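Local coordinates for Uly1 (Catenovulum maritimum, PDB 7DRQ), which acts as an ulvan lyase of polysaccharide lyase family 24, probably cleaving the algal polysaccharide ulvan by elimination, and binds calcium ions, at residues Q30-G35 with R101-E106; L70-M75 with P92-G97. One frame throughout, in Å; residues are numbered along the deposited sequence.

Overall arrangement
From the N terminus, the chain passes helix 24-29 and enters the loop 30-35. Strand 39-40 follows, then strands 53-56 and 59-65 of an antiparallel four-stranded sheet. Residues 70-75 lead into its third strand, 73-80. After strand 86-91 the chain turns a corner. Contact 2 then closes a short loop, joining the start of strand 73-80 to strand 93-94. Contact 1 closes a longer loop that encloses contact 2, joining the loop after helix 24-29 to the turn before strand 104-105. That strand also pairs in parallel with strand 39-40. The two contacts touch: Trp102 CE3 packs 3.4 Å from Arg72 NH1, and Glu106 N probably donates to His95 NE2.

Contact 1: residues Q30-G35 with R101-E106; sequences QAYIEG and RWWVGE
Gln30 O lies at the edge of the Trp103 ring, near its plane, and accepts from two waters. Next to this water bridge is an aromatic cluster of Tyr32, Trp102 and Trp103, near the surface, with Trp103 buried, in a protein whose family belongs to the beta-propeller clan. The first water is 2.8 Å from Gln30 O and accepts from Trp103 NE1 at 3.0 Å. It bridges the segments, which share no direct hydrogen bond. The second water also donates to Gln30 O and takes a weak bond from Arg101 NE. A type I turn from Arg101 to Val104 carries both tryptophans at its middle positions. Tyr32 CB makes a CH-pi contact over the face of Trp103, 3.6 Å from the centroid of the six-membered ring. Tyr32 N lies over the same face, 3.5 Å from Trp103 CZ2. Arg101 CB lies over the opposite face, toward the rim. Tyr32 CG is anti to its backbone N (chi1 174°), which sets it 4.1 Å from Trp103 CE3. The Tyr32 ring is inclined at 45° to the Trp102 six-membered ring. Trp103 CE3 sits over the centre of the Trp102 ring. Arg101 NH2 donates a hydrogen bond to Arg28 O, which ties the turn to helix 24-29. Trp102 CH2 lies over one face of Tyr32, toward the rim, and comes within 3.5 Å of Tyr32 CE1.

Contact 2: residues L70-M75 with P92-G97; sequences LDRHVM and PHQHTG
Arg72 bends at chi3 (-48°), which brings NE to a hydrogen bond of 2.9 Å with His95 O, near both the carbonyl and the guanidinium planes. In Gln94, chi2 (158°) extends the chain to CD, and the amide then turns NE2 to donate to Asp71 O, also at 2.9 Å and in the carbonyl plane. Gln94 NE2 also lies over one face of the Arg72 guanidinium, with the two planes 21° apart. The backbones meet in an antiparallel bridge between His73 and Gln94, a non-hydrogen-bonded pair. It is flanked by His95 N to Arg72 O at 2.9 Å and Val74 N to His93 O at 3.0 Å. In this protein of the beta-propeller clan, the bridge joins the start of strand 73-80, part of a four-stranded antiparallel sheet, to the short strand 93-94, just past the corner at Pro92. The side chains of His73 and Gln94 lie side by side, ring and amide stacked and nearly parallel. Gln94 CG makes a CH-pi contact with His73, 3.6 Å from the ring centroid. Asp71 OD1 accepts from His73 N in an Asx turn, and Asp71 OD2 has a salt bridge to Arg66. Val74 CG2 touches the edge of the His93 ring, whose ND1 is hydrogen-bonded to Lys185 NZ and NE2 to Asp127 OD2; Lys185 also belongs to a calcium site. Arg72 NH1 is hydrogen-bonded to Ile69 O, and the guanidinium charge would probably polarise both carbonyls.

Contact 1: residues Q30-G35 with R101-E106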
loop_
_atom_site.group_PDB
_atom_site.type_symbol
_atom_site.label_atom_id
_atom_site.label_comp_id
_atom_site.label_asym_id
_atom_site.label_seq_id
_atom_site.Cartn_x
_atom_site.Cartn_y
_atom_site.Cartn_z
ATOM N N GLN A 30 -13.192 -8.965 -23.281
ATOM C CA GLN A 30 -13.124 -8.120 -24.468
ATOM C C GLN A 30 -11.720 -8.130 -25.061
ATOM O O GLN A 30 -10.721 -8.090 -24.337
ATOM C CB GLN A 30 -13.553 -6.687 -24.133
ATOM C CG GLN A 30 -13.281 -5.633 -25.240
ATOM C CD GLN A 30 -14.203 -5.754 -26.458
ATOM O OE1 GLN A 30 -15.381 -6.101 -26.330
ATOM N NE2 GLN A 30 -13.668 -5.447 -27.650
ATOM N N ALA A 31 -11.649 -8.187 -26.389
ATOM C CA ALA A 31 -10.371 -8.145 -27.086
ATOM C C ALA A 31 -9.846 -6.712 -27.226
ATOM O O ALA A 31 -10.593 -5.726 -27.214
ATOM C CB ALA A 31 -10.486 -8.774 -28.477
ATOM N N TYR A 32 -8.530 -6.621 -27.397
ATOM C CA TYR A 32 -7.882 -5.348 -27.678
ATOM C C TYR A 32 -8.409 -4.726 -28.971
ATOM O O TYR A 32 -8.727 -5.431 -29.931
ATOM C CB TYR A 32 -6.381 -5.593 -27.780
ATOM C CG TYR A 32 -5.561 -4.410 -28.212
ATOM C CD1 TYR A 32 -5.468 -3.275 -27.411
ATOM C CD2 TYR A 32 -4.840 -4.444 -29.405
ATOM C CE1 TYR A 32 -4.698 -2.190 -27.802
ATOM C CE2 TYR A 32 -4.067 -3.365 -29.800
ATOM C CZ TYR A 32 -4.001 -2.245 -28.994
ATOM O OH TYR A 32 -3.229 -1.176 -29.384
ATOM N N ILE A 33 -8.478 -3.392 -28.998
ATOM C CA ILE A 33 -8.803 -2.598 -30.184
ATOM C C ILE A 33 -7.710 -1.538 -30.311
ATOM O O ILE A 33 -7.556 -0.719 -29.411
ATOM C CB ILE A 33 -10.172 -1.908 -30.054
ATOM C CG1 ILE A 33 -11.314 -2.914 -29.917
ATOM C CG2 ILE A 33 -10.419 -0.932 -31.219
ATOM C CD1 ILE A 33 -12.635 -2.254 -29.543
ATOM N N GLU A 34 -7.008 -1.540 -31.445
ATOM C CA GLU A 34 -5.926 -0.590 -31.723
ATOM C C GLU A 34 -6.461 0.841 -31.773
ATOM O O GLU A 34 -7.498 0.982 -32.349
ATOM C CB GLU A 34 -5.160 -0.972 -32.984
ATOM C CG GLU A 34 -3.889 -0.171 -33.201
ATOM C CD GLU A 34 -4.151 1.212 -33.702
ATOM O OE1 GLU A 34 -3.332 2.145 -33.550
ATOM O OE2 GLU A 34 -5.232 1.425 -34.230
ATOM N N GLY A 35 -5.778 1.864 -31.196
ATOM C CA GLY A 35 -6.301 3.196 -31.118
ATOM C C GLY A 35 -7.221 3.431 -29.945
ATOM O O GLY A 35 -7.645 4.573 -29.739
ATOM N N ARG A 101 -4.579 -8.891 -19.747
ATOM C CA ARG A 101 -5.182 -8.002 -20.738
ATOM C C ARG A 101 -4.604 -6.623 -20.494
ATOM O O ARG A 101 -5.164 -5.810 -19.758
ATOM C CB ARG A 101 -6.701 -8.001 -20.627
ATOM C CG ARG A 101 -7.351 -9.267 -21.174
ATOM C CD ARG A 101 -7.250 -10.444 -20.200
ATOM N NE ARG A 101 -8.287 -11.442 -20.469
ATOM C CZ ARG A 101 -8.354 -12.634 -19.877
ATOM N NH1 ARG A 101 -7.448 -12.981 -18.972
ATOM N NH2 ARG A 101 -9.341 -13.477 -20.177
ATOM N N TRP A 102 -3.464 -6.361 -21.139
ATOM C CA TRP A 102 -2.639 -5.218 -20.780
ATOM C C TRP A 102 -3.270 -3.892 -21.180
ATOM O O TRP A 102 -2.826 -2.849 -20.697
ATOM C CB TRP A 102 -1.254 -5.357 -21.414
ATOM C CG TRP A 102 -1.293 -5.681 -22.881
ATOM C CD1 TRP A 102 -1.180 -6.917 -23.449
ATOM C CD2 TRP A 102 -1.467 -4.754 -23.965
ATOM N NE1 TRP A 102 -1.272 -6.818 -24.819
ATOM C CE2 TRP A 102 -1.448 -5.502 -25.161
ATOM C CE3 TRP A 102 -1.634 -3.365 -24.041
ATOM C CZ2 TRP A 102 -1.590 -4.908 -26.420
ATOM C CZ3 TRP A 102 -1.778 -2.778 -25.291
ATOM C CH2 TRP A 102 -1.755 -3.554 -26.463
ATOM N N TRP A 103 -4.289 -3.910 -22.041
ATOM C CA TRP A 103 -5.020 -2.698 -22.406
ATOM C C TRP A 103 -6.119 -2.345 -21.404
ATOM O O TRP A 103 -6.836 -1.359 -21.614
ATOM C CB TRP A 103 -5.620 -2.854 -23.812
ATOM C CG TRP A 103 -6.505 -4.063 -23.880
ATOM C CD1 TRP A 103 -7.840 -4.107 -23.630
ATOM C CD2 TRP A 103 -6.101 -5.414 -24.153
ATOM N NE1 TRP A 103 -8.306 -5.393 -23.751
ATOM C CE2 TRP A 103 -7.259 -6.218 -24.067
ATOM C CE3 TRP A 103 -4.879 -6.020 -24.471
ATOM C CZ2 TRP A 103 -7.235 -7.597 -24.286
ATOM C CZ3 TRP A 103 -4.856 -7.400 -24.687
ATOM C CH2 TRP A 103 -6.029 -8.169 -24.593
ATOM N N VAL A 104 -6.283 -3.114 -20.329
ATOM C CA VAL A 104 -7.174 -2.748 -19.233
ATOM C C VAL A 104 -6.315 -2.491 -18.005
ATOM O O VAL A 104 -5.761 -3.429 -17.418
ATOM C CB VAL A 104 -8.231 -3.823 -18.947
ATOM C CG1 VAL A 104 -9.121 -3.358 -17.795
ATOM C CG2 VAL A 104 -9.062 -4.093 -20.187
ATOM N N GLY A 105 -6.242 -1.230 -17.592
ATOM C CA GLY A 105 -5.369 -0.861 -16.486
ATOM C C GLY A 105 -5.861 -1.416 -15.158
ATOM O O GLY A 105 -7.063 -1.481 -14.886
ATOM N N GLU A 106 -4.913 -1.798 -14.308
ATOM C CA GLU A 106 -5.219 -2.573 -13.107
ATOM C C GLU A 106 -4.464 -1.946 -11.929
ATOM O O GLU A 106 -3.278 -2.215 -11.723
ATOM C CB GLU A 106 -4.855 -4.043 -13.370
ATOM C CG GLU A 106 -4.659 -4.983 -12.210
ATOM C CD GLU A 106 -5.848 -5.136 -11.278
ATOM O OE1 GLU A 106 -6.160 -4.157 -10.589
ATOM O OE2 GLU A 106 -6.419 -6.256 -11.174
HETATM O O HOH W 1 -10.598 -6.419 -22.126
HETATM O O HOH W 2 -9.798 -10.866 -23.440
#

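Contact 2: residues L70-M75 with P92-G97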
loop_
_atom_site.group_PDB
_atom_site.type_symbol
_atom_site.label_atom_id
_atom_site.label_comp_id
_atom_site.label_asym_id
_atom_site.label_seq_id
_atom_site.Cartn_x
_atom_site.Cartn_y
_atom_site.Cartn_z
ATOM N N LEU A 70 1.155 1.613 -25.069
ATOM C CA LEU A 70 2.029 0.669 -25.757
ATOM C C LEU A 70 3.387 0.521 -25.081
ATOM O O LEU A 70 4.219 -0.263 -25.550
ATOM C CB LEU A 70 2.221 1.097 -27.220
ATOM C CG LEU A 70 0.948 1.138 -28.071
ATOM C CD1 LEU A 70 1.295 1.370 -29.545
ATOM C CD2 LEU A 70 0.094 -0.126 -27.884
ATOM N N ASP A 71 3.619 1.241 -23.986
ATOM C CA ASP A 71 4.898 1.235 -23.290
ATOM C C ASP A 71 4.739 0.453 -21.989
ATOM O O ASP A 71 5.001 -0.755 -21.949
ATOM C CB ASP A 71 5.351 2.679 -23.051
ATOM C CG ASP A 71 6.780 2.778 -22.561
ATOM O OD1 ASP A 71 7.130 2.144 -21.549
ATOM O OD2 ASP A 71 7.561 3.526 -23.177
ATOM N N ARG A 72 4.266 1.133 -20.939
ATOM C CA ARG A 72 3.871 0.517 -19.673
ATOM C C ARG A 72 5.050 -0.055 -18.893
ATOM O O ARG A 72 4.853 -0.889 -18.010
ATOM C CB ARG A 72 2.804 -0.581 -19.875
ATOM C CG ARG A 72 1.687 -0.217 -20.861
ATOM C CD ARG A 72 0.693 -1.382 -21.029
ATOM N NE ARG A 72 1.346 -2.675 -21.258
ATOM C CZ ARG A 72 1.758 -3.117 -22.445
ATOM N NH1 ARG A 72 1.602 -2.371 -23.529
ATOM N NH2 ARG A 72 2.332 -4.309 -22.553
ATOM N N HIS A 73 6.278 0.390 -19.161
ATOM C CA HIS A 73 7.427 -0.231 -18.510
ATOM C C HIS A 73 7.513 0.162 -17.043
ATOM O O HIS A 73 7.144 1.273 -16.647
ATOM C CB HIS A 73 8.726 0.161 -19.208
ATOM C CG HIS A 73 9.012 -0.644 -20.435
ATOM N ND1 HIS A 73 9.741 -1.813 -20.400
ATOM C CD2 HIS A 73 8.677 -0.444 -21.732
ATOM C CE1 HIS A 73 9.837 -2.303 -21.623
ATOM N NE2 HIS A 73 9.191 -1.498 -22.449
ATOM N N VAL A 74 8.005 -0.779 -16.241
ATOM C CA VAL A 74 8.296 -0.530 -14.832
ATOM C C VAL A 74 9.511 0.385 -14.717
ATOM O O VAL A 74 10.573 0.104 -15.285
ATOM C CB VAL A 74 8.540 -1.864 -14.107
ATOM C CG1 VAL A 74 9.163 -1.632 -12.736
ATOM C CG2 VAL A 74 7.230 -2.670 -13.993
HETATM N N MSE A 75 9.365 1.483 -13.976
HETATM C CA MSE A 75 10.461 2.452 -13.813
HETATM C C MSE A 75 10.838 2.647 -12.358
HETATM O O MSE A 75 9.986 2.585 -11.478
HETATM C CB MSE A 75 10.093 3.823 -14.391
HETATM C CG MSE A 75 9.329 3.800 -15.702
HETATM SE SE MSE A 75 10.428 3.190 -17.184
HETATM C CE MSE A 75 11.842 4.548 -17.190
ATOM N N PRO A 92 12.593 -4.205 -17.975
ATOM C CA PRO A 92 11.953 -4.806 -19.156
ATOM C C PRO A 92 10.475 -5.083 -18.969
ATOM O O PRO A 92 9.724 -5.040 -19.951
ATOM C CB PRO A 92 12.741 -6.111 -19.361
ATOM C CG PRO A 92 14.059 -5.886 -18.695
ATOM C CD PRO A 92 13.824 -4.909 -17.571
ATOM N N HIS A 93 10.031 -5.378 -17.749
ATOM C CA HIS A 93 8.639 -5.764 -17.545
ATOM C C HIS A 93 7.681 -4.623 -17.875
ATOM O O HIS A 93 7.929 -3.466 -17.532
ATOM C CB HIS A 93 8.397 -6.185 -16.106
ATOM C CG HIS A 93 7.014 -6.714 -15.875
ATOM N ND1 HIS A 93 6.620 -7.963 -16.308
ATOM C CD2 HIS A 93 5.931 -6.161 -15.280
ATOM C CE1 HIS A 93 5.358 -8.165 -15.970
ATOM N NE2 HIS A 93 4.914 -7.086 -15.351
ATOM N N GLN A 94 6.547 -4.968 -18.487
ATOM C CA GLN A 94 5.493 -4.013 -18.805
ATOM C C GLN A 94 4.220 -4.422 -18.084
ATOM O O GLN A 94 3.934 -5.611 -17.962
ATOM C CB GLN A 94 5.218 -3.938 -20.318
ATOM C CG GLN A 94 6.421 -3.510 -21.155
ATOM C CD GLN A 94 6.288 -3.939 -22.598
ATOM O OE1 GLN A 94 6.540 -5.100 -22.937
ATOM N NE2 GLN A 94 5.870 -3.014 -23.455
ATOM N N HIS A 95 3.468 -3.428 -17.596
ATOM C CA HIS A 95 2.196 -3.681 -16.919
ATOM C C HIS A 95 1.344 -4.652 -17.730
ATOM O O HIS A 95 1.083 -4.418 -18.914
ATOM C CB HIS A 95 1.463 -2.344 -16.727
ATOM C CG HIS A 95 0.136 -2.457 -16.037
ATOM N ND1 HIS A 95 -0.048 -3.176 -14.873
ATOM C CD2 HIS A 95 -1.069 -1.912 -16.338
ATOM C CE1 HIS A 95 -1.313 -3.080 -14.495
ATOM N NE2 HIS A 95 -1.953 -2.321 -15.368
ATOM N N THR A 96 0.922 -5.757 -17.101
ATOM C CA THR A 96 0.138 -6.767 -17.801
ATOM C C THR A 96 -1.363 -6.557 -17.644
ATOM O O THR A 96 -2.145 -7.370 -18.141
ATOM C CB THR A 96 0.544 -8.180 -17.341
ATOM O OG1 THR A 96 0.385 -8.311 -15.920
ATOM C CG2 THR A 96 1.993 -8.447 -17.714
ATOM N N GLY A 97 -1.784 -5.479 -16.986
ATOM C CA GLY A 97 -3.186 -5.112 -16.978
ATOM C C GLY A 97 -4.027 -6.060 -16.146
ATOM O O GLY A 97 -3.569 -6.655 -15.158
#